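Local coordinates for uncharacterized protein (Aeromonas hydrophila J-1, PDB 6R1J) that serves as the AhlC component of the tripartite alpha-pore-forming toxin AHL, captured here in a soluble form with a mutated head, at residues 4-9 and 215-220; 108-113 and 209-214; 42-47 and 104-109. The protein carries 3 engineered substitutions. All blocks are in the same frame, centred on the assembly; numbering follows the deposited sequence.

The three contacts tie together four helices of one elongated bundle. Helix 163-236 takes part in contacts 1 and 2, with centres 11 Å apart, while helix 78-157 joins contact 2 to contact 3, whose centres lie 9 Å apart and which share S108 and A109. Side chains join neighbouring contacts: I215 of contact 1 touches both others, its CD1 3.7 Å from N110 CB and its CG1 3.5 Å from S106 CB, and F211 CZ of contact 2 reaches to 3.6 Å from L44 CD2 of contact 3. Contact 1 is nearest to a bound sodium ion, about 6 Å from the R217 side chain. Along the chain, contacts 2 and 3 both fall inside the loop closed by contact 1.

Contact 1: 4-9 and 215-220; sequences GILSQS and IDRVSK
R217 spreads its bent side chain across L6 and I5, and these three residues account for most of the surface buried here. Its aliphatic part meets L6 first: R217 CG lies 3.7 Å from L6 CD2, and L6 CG is nearly as close. R217 points toward helix 5-21; with CG anti to the backbone N (chi1 -179°), CG comes against L6, and two successive bends, at chi2 and chi3, swing the guanidinium over to I5. There the two side chains cross at about a right angle. I5 CB sits 3.8 Å above one face of the guanidinium plane, displaced toward its rim, and I5 CG1 is 3.8 Å from R217 NH1. The hydrocarbon thus lies against the flat group and leaves its N-H bonds to other partners: NH2 bonds to the backbone O of D264, a residue of the sodium site, and NH1 forms a salt bridge with E184 of a second subunit.

This is antiparallel helix packing within the long bundle of an alpha-pore-forming toxin. The segment axes approach to 10.1 Å with 153° between their directions, and the backbones come nearest at L6 and R217, whose CA atoms are 7.1 Å apart. The first helix of the chain is thereby laid against helix 163-236 close to its own start, G4 being the N-cap residue.

L6 CD2 also approaches V218 CG2, a buried neighbour, at 4.4 Å. One turn after I5, S9 folds its hydroxyl back onto I5 O, which receives S9 OG and S9 N from opposite faces of its plane.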
# COMPACT_ATOMS: atom_id res chain seq x y z
N GLY A 4 -27.79 3.15 7.69
CA GLY A 4 -28.07 2.15 6.62
C GLY A 4 -26.95 2.12 5.56
O GLY A 4 -26.27 3.15 5.42
N ILE A 5 -26.80 1.02 4.81
CA ILE A 5 -25.70 0.83 3.81
C ILE A 5 -25.80 1.88 2.69
O ILE A 5 -24.75 2.41 2.33
CB ILE A 5 -25.64 -0.62 3.27
CG1 ILE A 5 -25.28 -1.59 4.38
CG2 ILE A 5 -24.65 -0.76 2.12
CD1 ILE A 5 -23.87 -1.38 4.92
N LEU A 6 -27.00 2.23 2.22
CA LEU A 6 -27.11 3.30 1.19
C LEU A 6 -26.64 4.62 1.78
O LEU A 6 -25.81 5.29 1.11
CB LEU A 6 -28.53 3.38 0.64
CG LEU A 6 -28.90 2.19 -0.25
CD1 LEU A 6 -30.35 2.28 -0.69
CD2 LEU A 6 -27.98 2.09 -1.46
N SER A 7 -27.13 4.98 2.97
CA SER A 7 -26.80 6.23 3.66
C SER A 7 -25.29 6.35 3.90
O SER A 7 -24.71 7.45 3.66
CB SER A 7 -27.58 6.37 4.97
OG SER A 7 -28.97 6.44 4.69
N GLN A 8 -24.65 5.26 4.32
CA GLN A 8 -23.20 5.28 4.62
C GLN A 8 -22.40 5.49 3.34
O GLN A 8 -21.45 6.27 3.38
CB GLN A 8 -22.78 3.99 5.30
CG GLN A 8 -23.20 3.94 6.76
CD GLN A 8 -22.57 2.76 7.47
OE1 GLN A 8 -21.39 2.46 7.24
NE2 GLN A 8 -23.33 2.11 8.33
N SER A 9 -22.74 4.74 2.31
CA SER A 9 -22.03 4.73 1.01
C SER A 9 -22.10 6.15 0.46
O SER A 9 -21.07 6.70 0.05
CB SER A 9 -22.64 3.75 0.06
OG SER A 9 -22.44 2.42 0.49
N ILE A 215 -23.77 0.23 -5.44
CA ILE A 215 -24.25 -0.53 -6.63
C ILE A 215 -24.73 -1.92 -6.20
O ILE A 215 -25.75 -2.37 -6.69
CB ILE A 215 -23.14 -0.56 -7.69
CG1 ILE A 215 -23.04 0.82 -8.36
CG2 ILE A 215 -23.32 -1.68 -8.70
CD1 ILE A 215 -21.74 0.99 -9.18
N ASP A 216 -23.95 -2.62 -5.35
CA ASP A 216 -24.35 -3.97 -4.90
C ASP A 216 -25.71 -3.90 -4.16
O ASP A 216 -26.51 -4.77 -4.34
CB ASP A 216 -23.27 -4.62 -4.03
CG ASP A 216 -21.96 -4.94 -4.75
OD1 ASP A 216 -21.93 -4.95 -6.02
OD2 ASP A 216 -20.97 -5.12 -4.03
N ARG A 217 -25.96 -2.84 -3.41
CA ARG A 217 -27.22 -2.72 -2.62
C ARG A 217 -28.36 -2.33 -3.55
O ARG A 217 -29.44 -2.88 -3.41
CB ARG A 217 -27.09 -1.69 -1.50
CG ARG A 217 -28.35 -1.54 -0.65
CD ARG A 217 -28.93 -2.88 -0.18
NE ARG A 217 -27.97 -3.66 0.59
CZ ARG A 217 -27.87 -3.70 1.94
NH1 ARG A 217 -26.95 -4.45 2.51
NH2 ARG A 217 -28.70 -3.02 2.71
N VAL A 218 -28.11 -1.45 -4.53
CA VAL A 218 -29.15 -1.13 -5.54
C VAL A 218 -29.48 -2.40 -6.29
O VAL A 218 -30.67 -2.70 -6.56
CB VAL A 218 -28.73 -0.00 -6.48
CG1 VAL A 218 -29.74 0.15 -7.59
CG2 VAL A 218 -28.57 1.30 -5.73
N SER A 219 -28.46 -3.18 -6.64
CA SER A 219 -28.67 -4.42 -7.40
C SER A 219 -29.46 -5.41 -6.52
O SER A 219 -30.39 -6.07 -7.03
CB SER A 219 -27.36 -4.99 -7.90
OG SER A 219 -27.57 -6.27 -8.42
N LYS A 220 -29.15 -5.47 -5.22
CA LYS A 220 -29.86 -6.41 -4.29
C LYS A 220 -31.33 -5.99 -4.24
O LYS A 220 -32.19 -6.83 -4.42
CB LYS A 220 -29.16 -6.42 -2.92
CG LYS A 220 -29.71 -7.47 -1.97
CD LYS A 220 -28.98 -7.60 -0.65
CE LYS A 220 -29.41 -8.87 0.09
NZ LYS A 220 -30.90 -8.98 0.20

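Contact 2: 108-113 and 209-214; sequences SANDRI and QQFGSL
F211 is the hub of this contact, extending its ring from helix 163-236 to three residues of helix 78-157: N110 over a face, A109 and I113 at the edge. The face contact is a CH-pi interaction. N110 CB lies 4.1 Å from the centroid of the F211 ring and 27° off its normal, so its hydrogens can bear on the pi cloud. Both side chains leave their backbones with CG anti to N, although F211 is turned some way from the ideal (chi1 -153°); coming from facing helices, they slide past each other in opposite directions.

The apolar contacts lie along one edge of the ring. A109 CB is 3.9 Å from F211 CE2, and I113 CD1 is 4.2 Å from F211 CD2, each near the plane of the ring. The alanine's small side chain is consistent with the ring's close approach to the backbone of helix 78-157, where F211 CE2 stands 3.7 Å from N110 N.

The polar part belongs to the N110 amide, inclined at 57° to the ring. N110 OD1 approaches F211 CD2 to 3.5 Å while accepting a hydrogen bond from S208 OG, one residue ahead of segment 209-214.

The two helices run antiparallel, their segment axes 10.5 Å apart, in the middle of the elongated helical bundle. Further contacts of F211 with M13 and L44 bring helices 5-21 and 28-70 to the same ring, which thus serves as a meeting point for four helices.

Between the two segments themselves no hydrogen bond crosses, and cohesion comes from dispersion and CH-pi packing; just outside them, the bond from S208 OG to N110 OD1 adds a polar link between the same helices and probably helps to fix the rotation of the amide beside the aromatic face.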
# COMPACT_ATOMS: atom_id res chain seq x y z
N SER A 108 -22.50 2.77 -15.08
CA SER A 108 -21.87 3.61 -16.14
C SER A 108 -20.80 4.49 -15.52
O SER A 108 -19.68 4.47 -15.98
CB SER A 108 -22.84 4.48 -16.87
OG SER A 108 -23.77 3.65 -17.50
N ALA A 109 -21.17 5.28 -14.53
CA ALA A 109 -20.25 6.25 -13.91
C ALA A 109 -19.07 5.50 -13.28
O ALA A 109 -17.90 5.98 -13.39
CB ALA A 109 -20.98 7.10 -12.90
N ASN A 110 -19.36 4.43 -12.53
CA ASN A 110 -18.31 3.70 -11.78
C ASN A 110 -17.33 3.06 -12.78
O ASN A 110 -16.12 3.08 -12.54
CB ASN A 110 -18.90 2.64 -10.85
CG ASN A 110 -17.90 2.14 -9.83
OD1 ASN A 110 -17.15 2.93 -9.23
ND2 ASN A 110 -17.89 0.85 -9.63
N ASP A 111 -17.83 2.47 -13.85
CA ASP A 111 -16.97 1.82 -14.88
C ASP A 111 -15.99 2.84 -15.50
O ASP A 111 -14.86 2.44 -15.80
CB ASP A 111 -17.81 1.13 -15.94
CG ASP A 111 -18.52 -0.12 -15.43
OD1 ASP A 111 -18.24 -0.54 -14.28
OD2 ASP A 111 -19.36 -0.61 -16.14
N ARG A 112 -16.41 4.10 -15.68
CA ARG A 112 -15.55 5.18 -16.24
C ARG A 112 -14.48 5.50 -15.20
O ARG A 112 -13.32 5.72 -15.58
CB ARG A 112 -16.36 6.41 -16.69
CG ARG A 112 -17.17 6.19 -17.96
CD ARG A 112 -17.64 7.50 -18.58
NE ARG A 112 -18.17 8.45 -17.59
CZ ARG A 112 -19.45 8.48 -17.19
NH1 ARG A 112 -20.31 7.61 -17.67
NH2 ARG A 112 -19.87 9.37 -16.32
N ILE A 113 -14.83 5.49 -13.92
CA ILE A 113 -13.82 5.69 -12.86
C ILE A 113 -12.77 4.59 -12.98
O ILE A 113 -11.58 4.92 -12.99
CB ILE A 113 -14.41 5.74 -11.42
CG1 ILE A 113 -15.45 6.85 -11.31
CG2 ILE A 113 -13.24 5.92 -10.48
CD1 ILE A 113 -15.98 7.09 -9.90
N GLN A 209 -14.71 1.95 -4.29
CA GLN A 209 -15.10 0.88 -3.32
C GLN A 209 -16.48 1.26 -2.71
O GLN A 209 -17.36 0.42 -2.72
CB GLN A 209 -13.98 0.68 -2.29
CG GLN A 209 -14.21 -0.46 -1.27
CD GLN A 209 -15.07 -0.01 -0.09
OE1 GLN A 209 -14.95 1.10 0.41
NE2 GLN A 209 -15.98 -0.87 0.32
N GLN A 210 -16.66 2.47 -2.20
CA GLN A 210 -17.95 2.93 -1.63
C GLN A 210 -19.02 2.92 -2.72
O GLN A 210 -20.16 2.46 -2.47
CB GLN A 210 -17.77 4.31 -1.01
CG GLN A 210 -16.79 4.32 0.14
CD GLN A 210 -17.35 3.70 1.40
OE1 GLN A 210 -18.57 3.65 1.57
NE2 GLN A 210 -16.46 3.23 2.27
N PHE A 211 -18.69 3.37 -3.93
CA PHE A 211 -19.66 3.35 -5.05
C PHE A 211 -20.07 1.89 -5.28
O PHE A 211 -21.25 1.59 -5.55
CB PHE A 211 -19.04 3.95 -6.32
CG PHE A 211 -20.00 4.56 -7.31
CD1 PHE A 211 -21.37 4.36 -7.25
CD2 PHE A 211 -19.50 5.34 -8.34
CE1 PHE A 211 -22.24 4.99 -8.14
CE2 PHE A 211 -20.36 5.91 -9.29
CZ PHE A 211 -21.72 5.74 -9.18
N GLY A 212 -19.10 0.97 -5.27
CA GLY A 212 -19.39 -0.46 -5.47
C GLY A 212 -20.38 -0.98 -4.41
O GLY A 212 -21.23 -1.83 -4.72
N SER A 213 -20.23 -0.55 -3.16
CA SER A 213 -21.14 -0.98 -2.06
C SER A 213 -22.54 -0.46 -2.37
O SER A 213 -23.52 -1.19 -2.20
CB SER A 213 -20.64 -0.53 -0.73
OG SER A 213 -19.47 -1.24 -0.40
N LEU A 214 -22.63 0.78 -2.85
CA LEU A 214 -23.93 1.37 -3.27
C LEU A 214 -24.54 0.54 -4.41
O LEU A 214 -25.74 0.18 -4.32
CB LEU A 214 -23.74 2.84 -3.61
CG LEU A 214 -24.98 3.61 -4.08
CD1 LEU A 214 -24.83 5.10 -3.78
CD2 LEU A 214 -25.25 3.40 -5.56

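Contact 3: 42-47 and 104-109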
# COMPACT_ATOMS: atom_id res chain seq x y z
N ALA A 42 -23.52 15.52 -7.35
CA ALA A 42 -24.53 16.55 -7.70
C ALA A 42 -25.85 15.93 -8.19
O ALA A 42 -26.88 16.34 -7.72
CB ALA A 42 -24.00 17.47 -8.78
N ALA A 43 -25.81 15.00 -9.14
CA ALA A 43 -26.99 14.52 -9.87
C ALA A 43 -27.40 13.08 -9.46
O ALA A 43 -28.58 12.88 -9.17
CB ALA A 43 -26.71 14.63 -11.35
N LEU A 44 -26.47 12.13 -9.34
CA LEU A 44 -26.88 10.70 -9.19
C LEU A 44 -27.21 10.38 -7.72
O LEU A 44 -28.25 9.72 -7.51
CB LEU A 44 -25.81 9.78 -9.78
CG LEU A 44 -26.00 8.28 -9.55
CD1 LEU A 44 -27.22 7.75 -10.27
CD2 LEU A 44 -24.75 7.50 -9.97
N LEU A 45 -26.47 10.88 -6.73
CA LEU A 45 -26.76 10.49 -5.32
C LEU A 45 -28.14 11.01 -4.90
O LEU A 45 -28.84 10.28 -4.22
CB LEU A 45 -25.62 10.87 -4.39
CG LEU A 45 -24.28 10.19 -4.71
CD1 LEU A 45 -23.26 10.52 -3.66
CD2 LEU A 45 -24.42 8.69 -4.90
N PRO A 46 -28.60 12.22 -5.29
CA PRO A 46 -30.01 12.60 -5.07
C PRO A 46 -31.02 11.64 -5.72
O PRO A 46 -32.02 11.33 -5.09
CB PRO A 46 -30.07 14.03 -5.63
CG PRO A 46 -28.66 14.54 -5.44
CD PRO A 46 -27.81 13.34 -5.81
N GLN A 47 -30.76 11.13 -6.93
CA GLN A 47 -31.64 10.16 -7.61
C GLN A 47 -31.61 8.84 -6.83
O GLN A 47 -32.68 8.17 -6.75
CB GLN A 47 -31.27 9.90 -9.07
CG GLN A 47 -31.47 11.11 -9.98
CD GLN A 47 -30.86 10.88 -11.35
OE1 GLN A 47 -29.87 10.17 -11.50
NE2 GLN A 47 -31.42 11.51 -12.36
N THR A 104 -28.16 1.19 -13.67
CA THR A 104 -27.47 1.47 -14.96
C THR A 104 -26.64 2.75 -14.84
O THR A 104 -25.46 2.68 -15.14
CB THR A 104 -28.47 1.55 -16.13
OG1 THR A 104 -29.04 0.26 -16.25
CG2 THR A 104 -27.82 1.93 -17.44
N ALA A 105 -27.22 3.87 -14.41
CA ALA A 105 -26.48 5.15 -14.25
C ALA A 105 -25.27 4.93 -13.32
O ALA A 105 -24.15 5.41 -13.63
CB ALA A 105 -27.37 6.25 -13.76
N SER A 106 -25.45 4.18 -12.23
CA SER A 106 -24.35 3.92 -11.27
C SER A 106 -23.23 3.12 -11.94
O SER A 106 -22.08 3.52 -11.81
CB SER A 106 -24.86 3.25 -10.02
OG SER A 106 -25.76 4.12 -9.34
N GLN A 107 -23.55 1.99 -12.55
CA GLN A 107 -22.53 1.15 -13.21
C GLN A 107 -21.79 1.96 -14.30
O GLN A 107 -20.57 1.79 -14.39
CB GLN A 107 -23.16 -0.11 -13.78
CG GLN A 107 -23.48 -1.11 -12.69
CD GLN A 107 -24.38 -2.19 -13.21
OE1 GLN A 107 -25.15 -1.96 -14.14
NE2 GLN A 107 -24.27 -3.37 -12.61
N SER A 108 -22.50 2.77 -15.08
CA SER A 108 -21.87 3.61 -16.14
C SER A 108 -20.80 4.49 -15.52
O SER A 108 -19.68 4.47 -15.98
CB SER A 108 -22.84 4.48 -16.87
OG SER A 108 -23.77 3.65 -17.50
N ALA A 109 -21.17 5.28 -14.53
CA ALA A 109 -20.25 6.25 -13.91
C ALA A 109 -19.07 5.50 -13.28
O ALA A 109 -17.90 5.98 -13.39
CB ALA A 109 -20.98 7.10 -12.90
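L44 reaches from helix 28-70 to A105 and S106 on helix 78-157 and carries nearly all of the contact from the side of 42-47. Its CB points toward helix 78-157 but has no close partner in segment 104-109 itself. With CG anti to the backbone N (chi1 173°), the branch point is thrust forward until L44 CG lies 4.2 Å from S106 OG. Of the two methyls, L44 CD1 meets A105 CB at 3.8 Å and S106 OG at 4.0 Å. L44 CD2 settles over S106 alone, 3.6 Å from S106 OG and 3.8 Å from S106 CA, so that it touches both hydroxyl and backbone.

The two methyls rest on neighbouring small residues of the partner helix, joining the second and third helices of the bundle. Around L44, helix 28-70 is irregular: a wider, pi-type turn spans 42-44, and a kink follows at P46, whose ring nitrogen has no hydrogen to give to the preceding turn. Helix 163-236 adds F211 to the surroundings of both L44 and S106, making this a three-helix junction.

The serine hydroxyl is a polar atom in a buried setting, and it bonds within its own helix to T102 O. That bond satisfies the hydroxyl's donor, so that L44 can probably pack against S106 OG without cost to a buried donor; van der Waals packing, with no hydrogen bond between the segments, holds this contact together.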